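Local structure of pyridine nucleotide-disulfide oxidoreductase-like protein (Myceliophthora thermophila, 5MQ6) at residues F81-A86 against Y218-S223; L110-A115 against S181-I186; N526-P531 against E550-V555. The protein uses FAD and NADPH to insert one oxygen atom beside a ketone carbonyl, turning bulky polycyclic and other ketones into esters or lactones. All blocks are in the same frame, centred on the assembly; numbering follows the deposited sequence.

Contact 1 (F81-A86 against Y218-S223). With FAD (flavin-adenine dinucleotide), chain B.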
# COMPACT_ATOMS: atom_id res chain seq x y z
N PHE A 81 2.95 23.63 8.44
CA PHE A 81 2.74 22.20 8.24
C PHE A 81 3.97 21.58 7.51
O PHE A 81 4.43 22.08 6.47
CB PHE A 81 1.51 21.93 7.35
CG PHE A 81 0.24 22.41 7.94
CD1 PHE A 81 -0.45 21.66 8.87
CD2 PHE A 81 -0.27 23.68 7.61
CE1 PHE A 81 -1.60 22.14 9.46
CE2 PHE A 81 -1.44 24.16 8.22
CZ PHE A 81 -2.09 23.39 9.18
N ILE A 82 4.47 20.49 8.05
CA ILE A 82 5.29 19.56 7.28
C ILE A 82 4.48 18.31 6.99
O ILE A 82 3.93 17.65 7.87
CB ILE A 82 6.65 19.25 7.90
CG1 ILE A 82 7.53 20.53 7.83
CG2 ILE A 82 7.30 18.08 7.10
CD1 ILE A 82 8.75 20.46 8.74
N ILE A 83 4.44 18.02 5.70
CA ILE A 83 3.86 16.77 5.19
C ILE A 83 4.97 15.79 4.77
O ILE A 83 5.79 16.15 3.93
CB ILE A 83 2.96 17.06 3.98
CG1 ILE A 83 1.79 17.98 4.43
CG2 ILE A 83 2.43 15.74 3.36
CD1 ILE A 83 0.96 18.52 3.28
N LEU A 84 4.95 14.58 5.32
CA LEU A 84 5.93 13.58 4.93
C LEU A 84 5.25 12.72 3.90
O LEU A 84 4.22 12.08 4.17
CB LEU A 84 6.38 12.74 6.12
CG LEU A 84 7.58 11.81 6.03
CD1 LEU A 84 8.11 11.42 7.40
CD2 LEU A 84 7.18 10.50 5.40
N GLY A 85 5.78 12.79 2.68
CA GLY A 85 5.23 12.14 1.56
C GLY A 85 4.60 13.09 0.55
O GLY A 85 3.77 13.89 0.92
N ALA A 86 4.94 12.90 -0.71
CA ALA A 86 4.52 13.68 -1.81
C ALA A 86 3.84 12.78 -2.88
O ALA A 86 3.70 13.15 -4.06
CB ALA A 86 5.72 14.40 -2.36
N TYR A 218 2.78 21.59 12.97
CA TYR A 218 2.12 20.34 12.75
C TYR A 218 2.93 19.44 11.83
O TYR A 218 3.53 19.94 10.79
CB TYR A 218 0.83 20.64 12.02
CG TYR A 218 -0.29 21.26 12.78
CD1 TYR A 218 -1.20 20.48 13.52
CD2 TYR A 218 -0.54 22.64 12.72
CE1 TYR A 218 -2.32 21.03 14.14
CE2 TYR A 218 -1.63 23.18 13.36
CZ TYR A 218 -2.51 22.40 14.04
OH TYR A 218 -3.56 23.08 14.65
N VAL A 219 2.89 18.14 12.12
CA VAL A 219 3.47 17.16 11.20
C VAL A 219 2.37 16.21 10.77
O VAL A 219 1.73 15.63 11.56
CB VAL A 219 4.63 16.38 11.82
CG1 VAL A 219 5.10 15.19 10.93
CG2 VAL A 219 5.78 17.31 12.16
N LEU A 220 2.18 16.07 9.48
CA LEU A 220 1.17 15.18 8.89
C LEU A 220 1.91 14.03 8.13
O LEU A 220 2.58 14.28 7.13
CB LEU A 220 0.40 16.02 7.92
CG LEU A 220 -0.62 17.03 8.40
CD1 LEU A 220 -0.77 17.31 9.81
CD2 LEU A 220 -1.01 18.07 7.41
N LEU A 221 1.77 12.80 8.57
CA LEU A 221 2.45 11.70 7.88
C LEU A 221 1.54 11.12 6.79
O LEU A 221 0.43 10.68 7.07
CB LEU A 221 2.83 10.62 8.83
CG LEU A 221 3.67 11.03 10.01
CD1 LEU A 221 3.88 9.78 10.82
CD2 LEU A 221 4.99 11.74 9.78
N ALA A 222 2.01 11.12 5.55
CA ALA A 222 1.38 10.34 4.46
C ALA A 222 2.52 9.48 3.85
O ALA A 222 2.88 9.54 2.67
CB ALA A 222 0.77 11.30 3.45
N SER A 223 3.07 8.65 4.70
CA SER A 223 4.37 7.97 4.45
C SER A 223 4.14 6.69 3.71
O SER A 223 5.13 5.98 3.39
CB SER A 223 5.03 7.65 5.79
OG SER A 223 4.27 6.70 6.54
PA FAD B . 3.13 6.54 -1.26
O1A FAD B . 3.86 5.31 -0.84
O2A FAD B . 2.55 6.68 -2.66
O5B FAD B . 4.10 7.80 -1.03
C5B FAD B . 4.78 7.94 0.17
C4B FAD B . 6.15 8.52 -0.12
O4B FAD B . 6.73 8.85 1.15
C3B FAD B . 7.14 7.61 -0.83
O3B FAD B . 7.80 8.31 -1.85
C2B FAD B . 8.11 7.21 0.25
O2B FAD B . 9.39 6.93 -0.25
C1B FAD B . 8.08 8.44 1.13
N9A FAD B . 8.56 8.19 2.46
C8A FAD B . 8.14 7.21 3.31
N7A FAD B . 8.86 7.30 4.43
C5A FAD B . 9.76 8.29 4.33
C6A FAD B . 10.78 8.86 5.22
N6A FAD B . 11.08 8.42 6.43
N1A FAD B . 11.39 9.90 4.72
C2A FAD B . 11.16 10.39 3.48
N3A FAD B . 10.28 9.96 2.60
C4A FAD B . 9.57 8.86 3.01
N1 FAD B . -3.42 0.97 -4.34
C2 FAD B . -4.70 1.07 -4.84
O2 FAD B . -5.63 1.43 -4.13
N3 FAD B . -4.94 0.79 -6.13
C4 FAD B . -3.94 0.40 -6.94
O4 FAD B . -4.23 0.16 -8.10
C4X FAD B . -2.55 0.25 -6.49
N5 FAD B . -1.50 -0.17 -7.28
C5X FAD B . -0.27 -0.25 -6.72
C6 FAD B . 0.88 -0.71 -7.53
C7 FAD B . 2.18 -0.78 -6.83
C7M FAD B . 3.42 -1.23 -7.57
C8 FAD B . 2.34 -0.43 -5.39
C8M FAD B . 3.68 -0.48 -4.66
C9 FAD B . 1.24 -0.01 -4.67
C9A FAD B . -0.04 0.09 -5.27
N10 FAD B . -1.12 0.49 -4.47
C10 FAD B . -2.38 0.60 -5.08
C1' FAD B . -0.97 0.91 -3.06
C2' FAD B . -0.41 2.39 -3.12
O2' FAD B . 0.77 2.48 -2.29
C3' FAD B . -1.45 3.50 -2.73
O3' FAD B . -2.56 3.43 -3.62
C4' FAD B . -0.99 4.98 -2.85
O4' FAD B . -0.18 5.30 -4.06
C5' FAD B . -0.26 5.41 -1.57
O5' FAD B . -0.22 6.87 -1.56
P FAD B . 0.60 7.47 -0.30
O1P FAD B . 0.94 8.94 -0.73
O2P FAD B . -0.22 7.11 0.95
O3P FAD B . 1.95 6.54 -0.17
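Ile82 and Leu220 tie two parallel strands together through their backbones: the N-H of Ile82 reaches Tyr218 O at 2.9 Å, and Ile82 O takes the N-H of Leu220 at the same length. Two further bonds carry the pairing on, from Leu84 N to Leu220 O and, less straight, from Ala222 N to Leu84 O (2.8 Å, 149° at the hydrogen). Ile82, Leu84 and Leu220 each use both N-H and C=O on the facing strand, as in a regular parallel pair, while the CA-H groups of Phe81, Val219 and Ile83 add weaker contacts to the same carbonyl oxygens.

Apolar contacts divide between the two faces, both buried and so suited to large apolar side chains. On one, the rings of Phe81 and Tyr218 run alongside each other, inclined by 17°, but displaced so that little of one faces the other; Phe81 CE1 comes 3.5 Å from Tyr218 CD2. Tyrosine can stand there because Glu560 satisfies its hydroxyl. CD2 of Leu220 touches both Phe81 CD1 and Ile83 CG1. On the other face, Leu84 CD1, anti to CA (chi2 162°), meets Leu221 CD2 at 3.9 Å. The other methyl, CD2, lies 3.6 Å from C5A of the FAD adenine and also touches Ser223 CB.

Gly85 begins the turn after the strand, its CA near the ribose O4B; a CB would collide with Ala222 O, and its backbone angles suit glycine alone. It opens a GxGxxG pattern consistent with a Rossmann-type dinucleotide site.

Helix 88-99 covers the face of Phe81, Ile83 and Leu220 with Leu97 and Tyr93. Strand 194-201 packs on Ile82 and Val219 from the other face, and strand 109-112 continues the sheet beyond 78-84 and strand 527-529 beyond 218-221.

Contact 2 (L110-A115 against S181-I186). With FAD (flavin-adenine dinucleotide), chain B.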
# COMPACT_ATOMS: atom_id res chain seq x y z
N LEU A 110 5.68 22.54 3.77
CA LEU A 110 6.78 21.85 3.19
C LEU A 110 6.43 20.40 3.12
O LEU A 110 6.18 19.78 4.14
CB LEU A 110 8.12 22.08 3.91
CG LEU A 110 9.32 21.42 3.18
CD1 LEU A 110 9.66 22.18 1.91
CD2 LEU A 110 10.55 21.33 4.06
N MET A 111 6.47 19.88 1.91
CA MET A 111 6.30 18.44 1.67
C MET A 111 7.69 17.87 1.56
O MET A 111 8.56 18.49 0.91
CB MET A 111 5.48 18.14 0.39
CG MET A 111 4.13 18.90 0.35
SD MET A 111 3.26 18.61 -1.22
CE MET A 111 2.66 16.97 -0.86
N VAL A 112 7.90 16.73 2.23
CA VAL A 112 9.21 16.08 2.26
C VAL A 112 9.06 14.66 1.81
O VAL A 112 8.20 13.90 2.30
CB VAL A 112 9.86 16.14 3.67
CG1 VAL A 112 11.31 15.61 3.71
CG2 VAL A 112 9.85 17.60 4.13
N ASP A 113 9.95 14.24 0.91
CA ASP A 113 9.88 12.91 0.34
C ASP A 113 11.30 12.50 -0.08
O ASP A 113 12.05 13.27 -0.64
CB ASP A 113 8.94 12.95 -0.87
CG ASP A 113 8.37 11.54 -1.25
OD1 ASP A 113 9.08 10.52 -1.12
OD2 ASP A 113 7.20 11.49 -1.69
N ALA A 114 11.61 11.24 0.12
CA ALA A 114 12.83 10.59 -0.36
C ALA A 114 12.81 10.45 -1.88
O ALA A 114 13.84 10.43 -2.46
CB ALA A 114 13.01 9.22 0.30
N ALA A 115 11.66 10.37 -2.52
CA ALA A 115 11.61 10.37 -3.98
C ALA A 115 12.17 11.62 -4.58
O ALA A 115 12.22 12.68 -3.95
CB ALA A 115 10.17 10.20 -4.48
N SER A 181 14.94 13.44 0.10
CA SER A 181 15.22 13.60 1.50
C SER A 181 14.63 12.51 2.39
O SER A 181 13.41 12.30 2.41
CB SER A 181 14.74 14.98 1.91
OG SER A 181 15.46 15.95 1.25
N ASN A 182 15.46 11.90 3.20
CA ASN A 182 15.05 10.93 4.16
C ASN A 182 14.86 11.56 5.51
O ASN A 182 15.80 12.11 6.10
CB ASN A 182 16.07 9.80 4.25
CG ASN A 182 15.66 8.70 5.23
OD1 ASN A 182 14.46 8.33 5.38
ND2 ASN A 182 16.65 8.14 5.91
N VAL A 183 13.67 11.41 6.05
CA VAL A 183 13.38 11.84 7.43
C VAL A 183 13.77 10.71 8.33
O VAL A 183 13.37 9.58 8.08
CB VAL A 183 11.87 12.19 7.64
CG1 VAL A 183 11.66 12.70 9.03
CG2 VAL A 183 11.41 13.21 6.60
N LYS A 184 14.50 11.01 9.40
CA LYS A 184 14.95 9.96 10.37
C LYS A 184 14.30 10.05 11.74
O LYS A 184 14.03 9.03 12.36
CB LYS A 184 16.49 10.05 10.58
CG LYS A 184 17.26 9.67 9.35
CD LYS A 184 18.32 10.65 8.91
CE LYS A 184 19.66 10.48 9.61
NZ LYS A 184 20.49 11.79 9.75
N THR A 185 14.02 11.27 12.19
CA THR A 185 13.57 11.55 13.53
C THR A 185 12.59 12.68 13.48
O THR A 185 12.80 13.65 12.75
CB THR A 185 14.78 11.97 14.36
OG1 THR A 185 15.63 10.84 14.41
CG2 THR A 185 14.45 12.16 15.71
N ILE A 186 11.55 12.59 14.29
CA ILE A 186 10.57 13.66 14.47
C ILE A 186 10.45 13.81 15.99
O ILE A 186 10.08 12.88 16.72
CB ILE A 186 9.29 13.19 13.81
CG1 ILE A 186 9.55 12.86 12.33
CG2 ILE A 186 8.18 14.20 13.99
CD1 ILE A 186 8.32 12.31 11.65
PA FAD B . 3.13 6.54 -1.26
O1A FAD B . 3.86 5.31 -0.84
O2A FAD B . 2.55 6.68 -2.66
O5B FAD B . 4.10 7.80 -1.03
C5B FAD B . 4.78 7.94 0.17
C4B FAD B . 6.15 8.52 -0.12
O4B FAD B . 6.73 8.85 1.15
C3B FAD B . 7.14 7.61 -0.83
O3B FAD B . 7.80 8.31 -1.85
C2B FAD B . 8.11 7.21 0.25
O2B FAD B . 9.39 6.93 -0.25
C1B FAD B . 8.08 8.44 1.13
N9A FAD B . 8.56 8.19 2.46
C8A FAD B . 8.14 7.21 3.31
N7A FAD B . 8.86 7.30 4.43
C5A FAD B . 9.76 8.29 4.33
C6A FAD B . 10.78 8.86 5.22
N6A FAD B . 11.08 8.42 6.43
N1A FAD B . 11.39 9.90 4.72
C2A FAD B . 11.16 10.39 3.48
N3A FAD B . 10.28 9.96 2.60
C4A FAD B . 9.57 8.86 3.01
N1 FAD B . -3.42 0.97 -4.34
C2 FAD B . -4.70 1.07 -4.84
O2 FAD B . -5.63 1.43 -4.13
N3 FAD B . -4.94 0.79 -6.13
C4 FAD B . -3.94 0.40 -6.94
O4 FAD B . -4.23 0.16 -8.10
C4X FAD B . -2.55 0.25 -6.49
N5 FAD B . -1.50 -0.17 -7.28
C5X FAD B . -0.27 -0.25 -6.72
C6 FAD B . 0.88 -0.71 -7.53
C7 FAD B . 2.18 -0.78 -6.83
C7M FAD B . 3.42 -1.23 -7.57
C8 FAD B . 2.34 -0.43 -5.39
C8M FAD B . 3.68 -0.48 -4.66
C9 FAD B . 1.24 -0.01 -4.67
C9A FAD B . -0.04 0.09 -5.27
N10 FAD B . -1.12 0.49 -4.47
C10 FAD B . -2.38 0.60 -5.08
C1' FAD B . -0.97 0.91 -3.06
C2' FAD B . -0.41 2.39 -3.12
O2' FAD B . 0.77 2.48 -2.29
C3' FAD B . -1.45 3.50 -2.73
O3' FAD B . -2.56 3.43 -3.62
C4' FAD B . -0.99 4.98 -2.85
O4' FAD B . -0.18 5.30 -4.06
C5' FAD B . -0.26 5.41 -1.57
O5' FAD B . -0.22 6.87 -1.56
P FAD B . 0.60 7.47 -0.30
O1P FAD B . 0.94 8.94 -0.73
O2P FAD B . -0.22 7.11 0.95
O3P FAD B . 1.95 6.54 -0.17
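Ser181 has the most surface buried here, and its backbone carries the one hydrogen bond between the segments: Ser181 N gives its hydrogen to Asp113 O at 3.0 Å, nearly straight at the hydrogen but from above the carbonyl plane. CB of Ser181 lies against Val112 CG1, and its hydroxyl turns to Phe179 O, so a small polar residue can pack with its methylene while its oxygen is satisfied by the nearby backbone.

Val112 is the apolar half of the contact. Its CG1, anti to the backbone N (chi1 -173°), touches Val183 CG2 at 3.8 Å, the two side chains crossing at about a right angle. Compact branched residues suit this place, because Val183 must also pass close to the adenine: its CB is 3.7 Å from N1A.

Ala114, third in buried surface, joins the segments through the cofactor. Its small side chain, with CB 3.6 Å from adenine N3A, lets its N-H come up to that nitrogen at 3.1 Å. Val183 N donates to N1A and Val183 O accepts from the amino N6A, so backbone groups of both segments read the base. Asp113 holds the ribose: OD1 accepts from O3B at 2.7 Å and from Ala115 N, closing an Asx turn, while OD2 accepts from Ala86 N. An acidic residue after the second strand that binds the ribose is a familiar feature of FAD-binding Rossmann folds.

Strand 109-112 runs beside strand 78-84, with Val112 packed on Ile82. Strand 194-201 pairs antiparallel with strand 181-189, its Val199 and Leu197 touching Ser181 and Val183, and helix 121-124 meets Ala115.

Contact 3 (N526-P531 against E550-V555)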
# COMPACT_ATOMS: atom_id res chain seq x y z
N ASN A 526 -0.24 17.79 17.81
CA ASN A 526 -0.00 18.31 16.49
C ASN A 526 0.63 17.34 15.54
O ASN A 526 1.16 17.76 14.53
CB ASN A 526 0.71 19.67 16.53
CG ASN A 526 -0.21 20.78 17.00
OD1 ASN A 526 -1.31 20.50 17.49
ND2 ASN A 526 0.24 22.05 16.85
N LEU A 527 0.48 16.06 15.77
CA LEU A 527 0.97 15.03 14.81
C LEU A 527 -0.23 14.26 14.41
O LEU A 527 -1.03 13.85 15.25
CB LEU A 527 1.89 14.04 15.52
CG LEU A 527 2.36 12.81 14.72
CD1 LEU A 527 3.22 13.19 13.50
CD2 LEU A 527 3.06 11.81 15.63
N PHE A 528 -0.35 14.04 13.10
CA PHE A 528 -1.38 13.21 12.54
C PHE A 528 -0.85 12.29 11.48
O PHE A 528 0.15 12.60 10.88
CB PHE A 528 -2.52 14.11 11.94
CG PHE A 528 -3.24 14.93 12.98
CD1 PHE A 528 -4.37 14.40 13.68
CD2 PHE A 528 -2.86 16.21 13.25
CE1 PHE A 528 -5.03 15.20 14.60
CE2 PHE A 528 -3.50 16.99 14.22
CZ PHE A 528 -4.61 16.51 14.83
N PHE A 529 -1.54 11.18 11.24
CA PHE A 529 -1.08 10.19 10.31
C PHE A 529 -2.25 9.58 9.64
O PHE A 529 -3.30 9.45 10.23
CB PHE A 529 -0.13 9.16 10.96
CG PHE A 529 -0.47 8.79 12.41
CD1 PHE A 529 -1.36 7.78 12.69
CD2 PHE A 529 0.12 9.45 13.51
CE1 PHE A 529 -1.67 7.40 14.02
CE2 PHE A 529 -0.24 9.08 14.83
CZ PHE A 529 -1.14 8.08 15.09
N THR A 530 -2.05 9.15 8.39
CA THR A 530 -3.14 8.56 7.62
C THR A 530 -3.54 7.29 8.33
O THR A 530 -2.72 6.62 8.85
CB THR A 530 -2.77 8.32 6.15
OG1 THR A 530 -1.50 7.70 6.05
CG2 THR A 530 -2.52 9.59 5.44
N PRO A 531 -4.81 7.03 8.44
CA PRO A 531 -5.16 5.94 9.34
C PRO A 531 -4.82 4.54 8.78
O PRO A 531 -5.28 4.21 7.72
CB PRO A 531 -6.67 6.12 9.51
CG PRO A 531 -7.13 6.84 8.26
CD PRO A 531 -5.97 7.62 7.75
N GLU A 550 -9.26 14.12 4.67
CA GLU A 550 -10.39 15.00 4.99
C GLU A 550 -10.66 15.09 6.50
O GLU A 550 -10.87 16.19 7.02
CB GLU A 550 -11.67 14.53 4.38
CG GLU A 550 -12.87 15.44 4.70
CD GLU A 550 -14.12 14.95 4.05
OE1 GLU A 550 -14.60 13.84 4.35
OE2 GLU A 550 -14.66 15.68 3.23
N HIS A 551 -10.69 13.95 7.20
CA HIS A 551 -10.91 14.04 8.63
C HIS A 551 -9.81 14.85 9.34
O HIS A 551 -10.11 15.69 10.18
CB HIS A 551 -10.92 12.62 9.19
CG HIS A 551 -11.24 12.55 10.63
ND1 HIS A 551 -12.41 13.06 11.17
CD2 HIS A 551 -10.52 12.07 11.66
CE1 HIS A 551 -12.40 12.89 12.48
NE2 HIS A 551 -11.26 12.30 12.80
N ILE A 552 -8.55 14.53 9.04
CA ILE A 552 -7.42 15.17 9.69
C ILE A 552 -7.51 16.70 9.47
O ILE A 552 -7.40 17.51 10.41
CB ILE A 552 -6.09 14.57 9.20
CG1 ILE A 552 -5.97 13.14 9.75
CG2 ILE A 552 -4.91 15.43 9.67
CD1 ILE A 552 -4.87 12.27 9.16
N VAL A 553 -7.70 17.11 8.22
CA VAL A 553 -7.68 18.56 7.85
C VAL A 553 -8.88 19.26 8.48
O VAL A 553 -8.78 20.44 8.99
CB VAL A 553 -7.56 18.79 6.31
CG1 VAL A 553 -7.79 20.24 5.99
CG2 VAL A 553 -6.16 18.35 5.83
N GLN A 554 -10.02 18.56 8.52
CA GLN A 554 -11.18 19.15 9.15
C GLN A 554 -11.06 19.30 10.70
O GLN A 554 -11.52 20.30 11.26
CB GLN A 554 -12.47 18.42 8.75
CG GLN A 554 -12.78 18.62 7.29
CD GLN A 554 -13.06 20.08 6.94
OE1 GLN A 554 -13.80 20.74 7.65
NE2 GLN A 554 -12.48 20.58 5.90
N VAL A 555 -10.44 18.33 11.38
CA VAL A 555 -10.18 18.44 12.80
C VAL A 555 -9.25 19.62 13.09
O VAL A 555 -9.45 20.42 14.05
CB VAL A 555 -9.57 17.14 13.31
CG1 VAL A 555 -8.88 17.31 14.66
CG2 VAL A 555 -10.66 16.07 13.39
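Phe528 and Ile552 carry this strand-to-helix contact, their side chains sliding past each other in opposite directions. Ile552 CG2 sits 3.6 Å from Phe528 CB and 3.7 Å from CG, where the ring joins its methylene. The other branch runs on, extended at its outer bond (chi2 168°). Its CD1 thereby comes 3.4 Å from Phe529 O and also lies near Thr530 N. A beta-branched isoleucine suits the place because one branch can meet the phenylalanine while the other follows the strand's backbone. At the far end of the ring, Phe528 CZ approaches Val555 CG1 more loosely, at 4.3 Å; Val555 stands three residues after Ile552, on the same side of the helix. An alanine in place of Ile552 would probably open a gap beside Phe528 CB and CG and over the Phe529 carbonyl, leaving the ring less firmly packed against the helix.

The next shell sets both elements in place. Phe528 is pinned by backbone bonds to Val219 and Leu221 of the neighbouring strand 218-221. Ile552 packs in addition on Tyr93 of helix 88-99 and on Val519.

The short axes lie 9.4 Å apart and run nearly antiparallel, at 160°. Here the strand belongs to the same sheet as the Rossmann-type FAD site, and its helix opens at Asn541, whose backbone N binds FAD. Such packing, in which a strand leads through a loop to a helix that returns across the sheet, is typical of an alpha/beta fold, and in this protein the strand-loop-helix unit is part of the FAD-binding fold.

In the fold
All three contacts reach one mixed sheet. Strand 109-112 of contact 2 neighbours strand 78-84, which pairs with 218-221 in contact 1, and 218-221 in turn neighbours 527-529 of contact 3. The centres of contacts 1 and 2 are about 8 Å apart, those of 1 and 3 about 10 Å, and those of 2 and 3 about 18 Å, so contact 1 is the bridge. Along the chain, contact 2 is nested within the loop closed by contact 1, and contact 3 follows both. Distant sequence parts thus build one FAD site: contacts 1 and 2 touch the cofactor, while contact 3 adds the next strand and its covering helix.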